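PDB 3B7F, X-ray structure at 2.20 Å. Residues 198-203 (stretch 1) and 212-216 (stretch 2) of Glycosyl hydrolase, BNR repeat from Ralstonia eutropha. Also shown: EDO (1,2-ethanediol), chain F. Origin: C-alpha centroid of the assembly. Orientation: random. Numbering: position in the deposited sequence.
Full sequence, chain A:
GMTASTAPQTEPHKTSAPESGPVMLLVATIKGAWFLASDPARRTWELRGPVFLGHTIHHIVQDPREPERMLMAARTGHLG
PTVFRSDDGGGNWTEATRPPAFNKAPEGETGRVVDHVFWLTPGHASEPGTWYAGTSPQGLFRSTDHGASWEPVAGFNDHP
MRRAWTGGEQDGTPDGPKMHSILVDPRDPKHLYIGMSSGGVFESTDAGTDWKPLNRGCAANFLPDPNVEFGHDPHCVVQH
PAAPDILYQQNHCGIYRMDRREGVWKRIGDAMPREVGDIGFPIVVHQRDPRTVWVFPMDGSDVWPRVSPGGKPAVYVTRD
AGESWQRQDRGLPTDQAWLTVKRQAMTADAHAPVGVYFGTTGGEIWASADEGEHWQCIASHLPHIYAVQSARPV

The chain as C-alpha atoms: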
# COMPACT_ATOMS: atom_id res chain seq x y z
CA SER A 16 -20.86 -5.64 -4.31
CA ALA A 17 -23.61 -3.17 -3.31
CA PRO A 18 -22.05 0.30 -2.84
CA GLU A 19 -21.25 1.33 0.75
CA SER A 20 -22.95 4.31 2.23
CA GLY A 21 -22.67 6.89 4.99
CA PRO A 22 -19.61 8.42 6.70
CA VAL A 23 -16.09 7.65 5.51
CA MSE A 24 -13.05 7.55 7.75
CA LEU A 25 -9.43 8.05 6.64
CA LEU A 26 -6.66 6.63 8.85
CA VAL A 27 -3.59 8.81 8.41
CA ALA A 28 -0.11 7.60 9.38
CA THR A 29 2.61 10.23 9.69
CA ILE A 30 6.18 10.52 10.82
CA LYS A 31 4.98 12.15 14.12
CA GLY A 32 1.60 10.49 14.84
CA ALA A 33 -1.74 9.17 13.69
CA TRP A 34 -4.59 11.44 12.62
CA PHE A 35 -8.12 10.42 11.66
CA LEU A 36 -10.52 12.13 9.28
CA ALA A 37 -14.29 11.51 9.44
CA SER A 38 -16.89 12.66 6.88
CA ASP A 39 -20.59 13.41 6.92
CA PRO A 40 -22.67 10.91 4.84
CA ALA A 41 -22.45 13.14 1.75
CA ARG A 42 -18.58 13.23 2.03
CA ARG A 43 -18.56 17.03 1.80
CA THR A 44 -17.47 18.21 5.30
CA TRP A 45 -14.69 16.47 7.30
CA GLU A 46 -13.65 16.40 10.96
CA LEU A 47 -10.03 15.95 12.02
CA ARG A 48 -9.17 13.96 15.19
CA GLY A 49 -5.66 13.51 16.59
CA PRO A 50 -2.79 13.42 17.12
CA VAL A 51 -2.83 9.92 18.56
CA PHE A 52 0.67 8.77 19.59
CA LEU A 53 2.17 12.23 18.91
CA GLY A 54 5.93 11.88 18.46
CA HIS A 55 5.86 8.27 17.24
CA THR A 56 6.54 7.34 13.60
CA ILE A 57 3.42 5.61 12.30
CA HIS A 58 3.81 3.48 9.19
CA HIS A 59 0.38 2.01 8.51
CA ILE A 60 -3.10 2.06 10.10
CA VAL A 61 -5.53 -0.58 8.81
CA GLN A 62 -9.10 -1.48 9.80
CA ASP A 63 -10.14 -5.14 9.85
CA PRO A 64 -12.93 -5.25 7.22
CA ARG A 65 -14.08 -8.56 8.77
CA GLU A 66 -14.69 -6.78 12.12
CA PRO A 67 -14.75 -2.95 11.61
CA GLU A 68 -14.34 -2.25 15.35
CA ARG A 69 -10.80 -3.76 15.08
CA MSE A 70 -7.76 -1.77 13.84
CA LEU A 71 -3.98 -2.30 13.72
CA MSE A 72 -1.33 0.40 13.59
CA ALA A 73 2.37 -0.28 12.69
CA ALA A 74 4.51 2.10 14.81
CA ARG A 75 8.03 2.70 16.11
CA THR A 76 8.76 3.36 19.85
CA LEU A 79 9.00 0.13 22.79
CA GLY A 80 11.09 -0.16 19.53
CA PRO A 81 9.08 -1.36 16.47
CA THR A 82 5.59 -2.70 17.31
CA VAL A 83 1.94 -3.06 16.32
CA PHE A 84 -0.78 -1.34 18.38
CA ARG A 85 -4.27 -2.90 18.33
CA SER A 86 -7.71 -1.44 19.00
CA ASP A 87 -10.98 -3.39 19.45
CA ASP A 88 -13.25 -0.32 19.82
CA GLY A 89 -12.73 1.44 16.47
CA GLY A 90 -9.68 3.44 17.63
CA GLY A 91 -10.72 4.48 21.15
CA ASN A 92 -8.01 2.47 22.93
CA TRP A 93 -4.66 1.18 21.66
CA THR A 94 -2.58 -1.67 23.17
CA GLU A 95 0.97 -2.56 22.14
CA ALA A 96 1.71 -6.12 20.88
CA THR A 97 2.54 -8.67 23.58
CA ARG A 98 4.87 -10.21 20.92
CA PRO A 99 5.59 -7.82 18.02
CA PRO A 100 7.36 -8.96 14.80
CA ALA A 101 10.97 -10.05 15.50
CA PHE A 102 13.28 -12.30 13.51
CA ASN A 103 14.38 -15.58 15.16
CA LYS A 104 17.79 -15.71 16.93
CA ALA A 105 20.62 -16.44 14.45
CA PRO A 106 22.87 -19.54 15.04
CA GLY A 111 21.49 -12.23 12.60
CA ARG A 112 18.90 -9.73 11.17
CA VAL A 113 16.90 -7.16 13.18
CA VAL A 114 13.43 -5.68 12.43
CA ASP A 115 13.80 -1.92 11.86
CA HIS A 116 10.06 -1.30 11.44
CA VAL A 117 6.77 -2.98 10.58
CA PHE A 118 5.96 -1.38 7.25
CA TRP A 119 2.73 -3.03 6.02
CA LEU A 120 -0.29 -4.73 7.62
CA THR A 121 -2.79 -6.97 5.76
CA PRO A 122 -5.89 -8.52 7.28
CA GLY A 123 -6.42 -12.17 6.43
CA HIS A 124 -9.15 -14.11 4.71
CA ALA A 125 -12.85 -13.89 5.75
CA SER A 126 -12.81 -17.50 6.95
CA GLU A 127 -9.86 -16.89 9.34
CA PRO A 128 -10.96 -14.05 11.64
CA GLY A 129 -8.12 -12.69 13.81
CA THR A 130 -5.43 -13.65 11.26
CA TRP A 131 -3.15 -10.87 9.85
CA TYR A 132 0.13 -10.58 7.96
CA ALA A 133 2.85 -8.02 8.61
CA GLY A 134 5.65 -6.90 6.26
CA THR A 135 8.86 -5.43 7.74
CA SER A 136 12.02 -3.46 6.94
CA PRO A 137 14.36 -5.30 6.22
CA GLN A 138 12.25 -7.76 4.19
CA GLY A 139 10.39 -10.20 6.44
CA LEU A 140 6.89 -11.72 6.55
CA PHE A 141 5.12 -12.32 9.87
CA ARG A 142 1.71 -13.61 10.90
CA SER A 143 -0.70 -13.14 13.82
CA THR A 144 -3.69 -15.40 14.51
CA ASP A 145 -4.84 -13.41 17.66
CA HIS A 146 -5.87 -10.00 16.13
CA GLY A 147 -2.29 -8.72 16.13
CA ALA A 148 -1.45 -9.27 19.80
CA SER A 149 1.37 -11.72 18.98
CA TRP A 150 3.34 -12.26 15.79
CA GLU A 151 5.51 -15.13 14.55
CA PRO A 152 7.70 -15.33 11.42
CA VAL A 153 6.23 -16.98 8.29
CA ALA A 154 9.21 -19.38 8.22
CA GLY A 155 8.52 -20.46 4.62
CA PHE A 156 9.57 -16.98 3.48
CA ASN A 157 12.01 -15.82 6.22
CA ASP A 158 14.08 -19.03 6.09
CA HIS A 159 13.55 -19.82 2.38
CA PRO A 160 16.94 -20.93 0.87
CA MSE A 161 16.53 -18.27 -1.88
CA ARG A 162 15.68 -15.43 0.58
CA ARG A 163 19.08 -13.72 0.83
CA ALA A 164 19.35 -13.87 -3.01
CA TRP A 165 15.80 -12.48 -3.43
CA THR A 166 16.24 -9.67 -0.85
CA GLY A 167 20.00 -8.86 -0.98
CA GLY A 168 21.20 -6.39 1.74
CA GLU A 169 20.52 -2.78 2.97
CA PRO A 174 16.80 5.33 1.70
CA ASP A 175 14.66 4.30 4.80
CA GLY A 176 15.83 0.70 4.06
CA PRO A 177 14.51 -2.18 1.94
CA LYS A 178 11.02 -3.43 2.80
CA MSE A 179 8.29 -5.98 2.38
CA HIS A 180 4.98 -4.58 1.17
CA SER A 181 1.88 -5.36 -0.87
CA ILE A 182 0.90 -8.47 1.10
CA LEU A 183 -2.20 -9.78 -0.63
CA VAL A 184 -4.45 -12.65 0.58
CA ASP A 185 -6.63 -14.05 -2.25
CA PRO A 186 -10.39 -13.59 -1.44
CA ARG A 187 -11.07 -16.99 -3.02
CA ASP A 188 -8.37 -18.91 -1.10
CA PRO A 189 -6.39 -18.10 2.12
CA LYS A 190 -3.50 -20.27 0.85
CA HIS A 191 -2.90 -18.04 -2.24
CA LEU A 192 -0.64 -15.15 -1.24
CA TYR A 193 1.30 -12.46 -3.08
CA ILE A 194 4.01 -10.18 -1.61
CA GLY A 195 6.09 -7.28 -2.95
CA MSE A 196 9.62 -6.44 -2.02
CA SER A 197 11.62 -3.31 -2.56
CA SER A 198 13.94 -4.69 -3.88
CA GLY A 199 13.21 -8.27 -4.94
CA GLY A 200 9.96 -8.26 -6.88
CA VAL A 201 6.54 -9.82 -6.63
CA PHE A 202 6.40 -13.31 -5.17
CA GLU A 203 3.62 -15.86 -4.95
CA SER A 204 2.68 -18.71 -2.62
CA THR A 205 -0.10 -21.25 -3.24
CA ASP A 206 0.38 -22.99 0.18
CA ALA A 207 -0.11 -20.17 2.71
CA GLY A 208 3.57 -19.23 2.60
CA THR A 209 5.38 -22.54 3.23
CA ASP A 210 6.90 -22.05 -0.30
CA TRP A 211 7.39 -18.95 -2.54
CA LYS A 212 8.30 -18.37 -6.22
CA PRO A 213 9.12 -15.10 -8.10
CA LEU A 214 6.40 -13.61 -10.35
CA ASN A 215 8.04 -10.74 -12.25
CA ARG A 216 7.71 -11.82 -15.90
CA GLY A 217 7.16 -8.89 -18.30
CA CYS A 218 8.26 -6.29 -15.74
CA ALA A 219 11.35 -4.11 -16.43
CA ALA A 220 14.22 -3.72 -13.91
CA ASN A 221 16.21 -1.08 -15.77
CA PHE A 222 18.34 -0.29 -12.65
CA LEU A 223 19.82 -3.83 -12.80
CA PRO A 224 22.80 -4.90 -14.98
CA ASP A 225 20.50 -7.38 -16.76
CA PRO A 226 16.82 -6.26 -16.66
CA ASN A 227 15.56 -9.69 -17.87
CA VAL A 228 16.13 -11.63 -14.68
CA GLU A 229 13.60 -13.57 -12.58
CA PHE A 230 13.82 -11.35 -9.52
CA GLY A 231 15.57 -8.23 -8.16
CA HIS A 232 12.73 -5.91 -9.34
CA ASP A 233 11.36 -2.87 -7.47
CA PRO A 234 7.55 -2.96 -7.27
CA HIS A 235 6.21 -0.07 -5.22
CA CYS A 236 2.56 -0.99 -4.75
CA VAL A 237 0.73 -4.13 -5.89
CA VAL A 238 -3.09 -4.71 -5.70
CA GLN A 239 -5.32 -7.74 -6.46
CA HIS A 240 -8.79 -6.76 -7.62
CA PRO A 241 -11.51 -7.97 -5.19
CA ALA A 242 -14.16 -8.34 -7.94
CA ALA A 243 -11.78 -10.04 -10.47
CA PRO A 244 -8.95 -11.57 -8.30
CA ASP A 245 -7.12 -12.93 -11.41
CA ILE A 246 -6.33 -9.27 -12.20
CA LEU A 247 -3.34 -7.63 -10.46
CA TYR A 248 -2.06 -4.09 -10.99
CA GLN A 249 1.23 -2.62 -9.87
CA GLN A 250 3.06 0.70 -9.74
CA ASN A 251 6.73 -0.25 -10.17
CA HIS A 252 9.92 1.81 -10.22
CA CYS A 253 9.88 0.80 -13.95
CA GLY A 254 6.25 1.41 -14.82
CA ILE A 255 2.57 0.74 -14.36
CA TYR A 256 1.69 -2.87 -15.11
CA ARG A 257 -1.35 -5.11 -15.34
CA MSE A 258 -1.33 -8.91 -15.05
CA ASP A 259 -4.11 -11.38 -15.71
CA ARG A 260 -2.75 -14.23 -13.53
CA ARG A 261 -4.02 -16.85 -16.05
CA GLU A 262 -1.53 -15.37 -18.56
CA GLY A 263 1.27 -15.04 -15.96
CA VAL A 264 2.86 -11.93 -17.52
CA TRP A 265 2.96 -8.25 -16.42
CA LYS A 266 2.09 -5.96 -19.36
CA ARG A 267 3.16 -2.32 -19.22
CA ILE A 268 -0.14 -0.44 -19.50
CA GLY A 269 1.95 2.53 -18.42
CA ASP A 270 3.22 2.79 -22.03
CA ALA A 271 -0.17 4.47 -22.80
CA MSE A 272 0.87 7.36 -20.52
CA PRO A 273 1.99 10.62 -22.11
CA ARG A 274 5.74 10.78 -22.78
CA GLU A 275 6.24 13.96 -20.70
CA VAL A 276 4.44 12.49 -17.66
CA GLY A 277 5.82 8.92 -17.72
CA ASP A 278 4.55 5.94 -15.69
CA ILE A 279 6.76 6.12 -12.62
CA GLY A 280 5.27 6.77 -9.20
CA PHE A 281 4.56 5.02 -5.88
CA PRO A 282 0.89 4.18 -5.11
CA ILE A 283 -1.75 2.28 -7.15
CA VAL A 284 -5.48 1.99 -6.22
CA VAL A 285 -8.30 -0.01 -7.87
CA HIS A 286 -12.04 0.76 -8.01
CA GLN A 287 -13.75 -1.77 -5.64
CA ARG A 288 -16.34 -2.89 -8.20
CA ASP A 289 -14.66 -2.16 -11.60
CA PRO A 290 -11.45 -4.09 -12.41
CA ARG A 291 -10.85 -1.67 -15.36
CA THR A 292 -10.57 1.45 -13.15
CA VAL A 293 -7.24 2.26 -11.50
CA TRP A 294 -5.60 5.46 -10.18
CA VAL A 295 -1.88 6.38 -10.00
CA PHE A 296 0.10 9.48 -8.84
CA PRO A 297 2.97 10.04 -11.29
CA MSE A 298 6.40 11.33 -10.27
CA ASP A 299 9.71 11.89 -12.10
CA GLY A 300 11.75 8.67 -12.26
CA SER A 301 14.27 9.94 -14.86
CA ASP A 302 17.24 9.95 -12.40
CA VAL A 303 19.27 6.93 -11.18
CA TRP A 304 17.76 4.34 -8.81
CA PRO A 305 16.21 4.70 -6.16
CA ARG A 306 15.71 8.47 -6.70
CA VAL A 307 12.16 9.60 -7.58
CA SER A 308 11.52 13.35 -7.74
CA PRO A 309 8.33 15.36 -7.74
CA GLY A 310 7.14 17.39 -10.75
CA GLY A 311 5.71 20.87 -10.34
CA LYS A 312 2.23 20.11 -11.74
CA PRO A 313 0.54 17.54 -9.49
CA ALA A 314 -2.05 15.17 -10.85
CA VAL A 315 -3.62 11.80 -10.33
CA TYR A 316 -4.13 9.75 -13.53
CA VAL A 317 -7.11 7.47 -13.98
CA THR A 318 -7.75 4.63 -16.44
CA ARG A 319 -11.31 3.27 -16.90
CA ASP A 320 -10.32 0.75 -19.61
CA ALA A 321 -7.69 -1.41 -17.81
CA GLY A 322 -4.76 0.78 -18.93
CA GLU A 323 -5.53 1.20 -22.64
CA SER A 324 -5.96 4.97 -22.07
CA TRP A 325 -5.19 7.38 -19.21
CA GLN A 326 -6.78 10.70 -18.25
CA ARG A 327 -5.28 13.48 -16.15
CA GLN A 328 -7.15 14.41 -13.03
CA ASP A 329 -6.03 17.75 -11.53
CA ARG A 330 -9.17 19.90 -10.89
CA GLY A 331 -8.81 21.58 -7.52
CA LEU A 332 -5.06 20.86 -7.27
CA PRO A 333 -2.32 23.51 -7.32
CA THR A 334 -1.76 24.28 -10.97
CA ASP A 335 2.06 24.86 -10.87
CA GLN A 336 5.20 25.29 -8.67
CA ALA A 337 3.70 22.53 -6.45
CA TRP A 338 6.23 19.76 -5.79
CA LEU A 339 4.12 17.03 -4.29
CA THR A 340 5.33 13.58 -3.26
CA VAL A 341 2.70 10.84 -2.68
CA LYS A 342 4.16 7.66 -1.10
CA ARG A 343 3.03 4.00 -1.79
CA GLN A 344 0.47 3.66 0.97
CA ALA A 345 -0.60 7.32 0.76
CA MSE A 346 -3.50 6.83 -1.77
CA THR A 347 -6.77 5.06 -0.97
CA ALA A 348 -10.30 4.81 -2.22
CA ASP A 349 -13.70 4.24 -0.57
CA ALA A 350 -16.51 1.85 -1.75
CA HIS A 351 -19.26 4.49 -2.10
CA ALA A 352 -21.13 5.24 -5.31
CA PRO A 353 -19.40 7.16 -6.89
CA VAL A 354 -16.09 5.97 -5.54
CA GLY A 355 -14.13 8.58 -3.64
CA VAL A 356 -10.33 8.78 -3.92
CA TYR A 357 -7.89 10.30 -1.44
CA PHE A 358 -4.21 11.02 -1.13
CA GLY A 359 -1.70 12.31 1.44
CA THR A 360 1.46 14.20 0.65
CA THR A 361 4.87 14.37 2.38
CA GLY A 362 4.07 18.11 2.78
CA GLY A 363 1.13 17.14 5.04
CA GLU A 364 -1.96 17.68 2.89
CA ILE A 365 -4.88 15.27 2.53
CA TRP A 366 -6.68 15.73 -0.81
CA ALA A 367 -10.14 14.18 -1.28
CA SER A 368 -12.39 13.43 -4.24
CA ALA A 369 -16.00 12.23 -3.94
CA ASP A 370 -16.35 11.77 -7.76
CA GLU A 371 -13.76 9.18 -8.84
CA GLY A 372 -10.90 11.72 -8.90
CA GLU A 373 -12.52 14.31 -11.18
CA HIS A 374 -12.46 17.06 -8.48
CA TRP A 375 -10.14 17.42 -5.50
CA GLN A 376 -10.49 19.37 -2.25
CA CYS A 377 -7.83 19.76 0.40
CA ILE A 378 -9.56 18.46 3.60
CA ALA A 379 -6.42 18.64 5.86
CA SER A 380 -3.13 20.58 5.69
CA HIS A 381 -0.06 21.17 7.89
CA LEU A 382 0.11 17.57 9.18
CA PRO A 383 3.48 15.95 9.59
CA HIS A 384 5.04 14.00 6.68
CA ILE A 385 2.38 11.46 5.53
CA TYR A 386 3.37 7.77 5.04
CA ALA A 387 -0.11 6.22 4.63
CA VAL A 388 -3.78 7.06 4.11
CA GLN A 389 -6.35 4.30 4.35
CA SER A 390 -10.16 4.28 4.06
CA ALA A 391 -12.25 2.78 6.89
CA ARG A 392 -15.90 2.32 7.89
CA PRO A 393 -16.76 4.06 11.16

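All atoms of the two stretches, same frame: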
# COMPACT_ATOMS: atom_id res chain seq x y z
N SER A 198 14.00 -4.05 -2.54
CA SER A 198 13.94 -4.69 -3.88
C SER A 198 13.74 -6.19 -3.74
O SER A 198 13.82 -6.74 -2.63
CB SER A 198 15.19 -4.38 -4.69
OG SER A 198 16.33 -4.78 -3.98
N GLY A 199 13.43 -6.83 -4.86
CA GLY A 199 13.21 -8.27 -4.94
C GLY A 199 12.18 -8.65 -5.97
O GLY A 199 12.40 -9.58 -6.74
N GLY A 200 11.03 -7.98 -5.96
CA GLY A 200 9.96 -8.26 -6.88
C GLY A 200 8.68 -8.71 -6.21
O GLY A 200 8.52 -8.58 -4.98
N VAL A 201 7.78 -9.22 -7.06
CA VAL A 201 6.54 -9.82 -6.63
C VAL A 201 6.81 -11.31 -6.51
O VAL A 201 7.54 -11.90 -7.33
CB VAL A 201 5.36 -9.60 -7.60
CG1 VAL A 201 4.07 -10.32 -7.08
CG2 VAL A 201 5.13 -8.13 -7.81
N PHE A 202 6.25 -11.91 -5.45
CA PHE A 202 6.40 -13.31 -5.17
C PHE A 202 5.05 -13.85 -4.84
O PHE A 202 4.20 -13.12 -4.30
CB PHE A 202 7.37 -13.53 -4.02
CG PHE A 202 8.78 -13.14 -4.34
CD1 PHE A 202 9.20 -11.83 -4.20
CD2 PHE A 202 9.69 -14.09 -4.80
CE1 PHE A 202 10.50 -11.46 -4.50
CE2 PHE A 202 11.01 -13.71 -5.11
CZ PHE A 202 11.41 -12.39 -4.94
N GLU A 203 4.87 -15.14 -5.13
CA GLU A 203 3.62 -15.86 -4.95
C GLU A 203 3.80 -17.15 -4.17
O GLU A 203 4.79 -17.88 -4.37
CB GLU A 203 3.08 -16.24 -6.33
CG GLU A 203 1.73 -16.96 -6.31
CD GLU A 203 1.23 -17.31 -7.67
OE1 GLU A 203 2.05 -17.75 -8.50
OE2 GLU A 203 0.01 -17.16 -7.89
N LYS A 212 7.67 -18.42 -4.89
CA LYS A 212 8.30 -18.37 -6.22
C LYS A 212 8.21 -16.93 -6.78
O LYS A 212 7.22 -16.24 -6.53
CB LYS A 212 7.62 -19.36 -7.18
CG LYS A 212 7.89 -20.85 -6.91
N PRO A 213 9.24 -16.46 -7.51
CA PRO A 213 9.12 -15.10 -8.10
C PRO A 213 8.05 -15.02 -9.19
O PRO A 213 7.80 -16.01 -9.85
CB PRO A 213 10.50 -14.84 -8.67
CG PRO A 213 11.07 -16.20 -8.93
CD PRO A 213 10.54 -17.07 -7.84
N LEU A 214 7.40 -13.86 -9.32
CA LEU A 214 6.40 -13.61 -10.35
C LEU A 214 6.60 -12.18 -10.87
O LEU A 214 5.88 -11.26 -10.51
CB LEU A 214 4.99 -13.83 -9.79
CG LEU A 214 3.81 -13.79 -10.76
CD1 LEU A 214 3.94 -14.87 -11.82
CD2 LEU A 214 2.53 -13.95 -9.97
N ASN A 215 7.64 -12.01 -11.68
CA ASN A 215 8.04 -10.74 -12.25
C ASN A 215 8.09 -10.72 -13.77
O ASN A 215 8.52 -9.75 -14.32
CB ASN A 215 9.41 -10.39 -11.70
CG ASN A 215 9.38 -10.23 -10.22
OD1 ASN A 215 8.73 -9.33 -9.73
ND2 ASN A 215 10.07 -11.11 -9.48
N ARG A 216 7.58 -11.74 -14.45
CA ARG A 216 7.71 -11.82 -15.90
C ARG A 216 6.97 -10.68 -16.60
O ARG A 216 5.80 -10.44 -16.31
CB ARG A 216 7.18 -13.16 -16.42
CG ARG A 216 7.37 -13.44 -17.93
CD ARG A 216 6.73 -14.80 -18.29
NE ARG A 216 6.83 -15.08 -19.72
C1 EDO F . 9.52 -14.60 -13.34
O1 EDO F . 9.97 -14.22 -12.03
C2 EDO F . 8.36 -15.59 -13.30
O2 EDO F . 7.09 -15.00 -13.62

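Residues 200-203 and 212-213 pair as antiparallel strands, and the register follows from both CA spacing and hydrogen bonding. Glu203 and Lys212 form the hydrogen-bonded pair: Glu203 N donates to Lys212 O at 2.9 Å (N-H...O angle 166°), and Lys212 N returns a bond to Glu203 O at 3.0 Å (152°), with their CA atoms 5.5 Å apart. Phe202 and Pro213 form the adjacent non-hydrogen-bonded pair, where the CA atoms approach to 4.4 Å. Such a site suits proline, whose nitrogen carries no hydrogen to donate. Here Phe202 CA lies 3.3 Å from Lys212 O, a CA-H...O contact with an angle of 132° at the hydrogen. Beyond the strand residues of the second stretch, Leu214 N still donates to Val201 O at 2.8 Å and 164°.

The next link comes from a side chain. Asn215 CB points sideways, but the end of the side chain comes nearer, and its OD1 accepts a hydrogen bond from Val201 N at 2.8 Å and 165°. The amide thus extends the ladder where main-chain pairing has ended. Its approach leaves little room at Gly200: OD1 is 3.3 Å from Gly200 CA, and an ideal CB there would fall 2.4 Å from Asn215 ND2. The phi/psi of 118/-168° independently calls for glycine.

Side chains of the paired residues alternate between sheet faces. On one, Phe202 (chi1 -67°, m) packs obliquely against Pro213, with Phe202 CE2 3.8 Å from Pro213 CB. On the other lie Glu203 and Lys212; Glu203, extended through chi1 and chi2 (both t), brings OE1 to 4.1 Å from Leu214 CD2. Lys212 is unmodelled beyond CG, so the position of its amine cannot be assessed.

A 1,2-ethanediol, probably from the crystallisation liquor, accepts a weak hydrogen bond from Asn215 N to its O1 (3.2 Å, 160°).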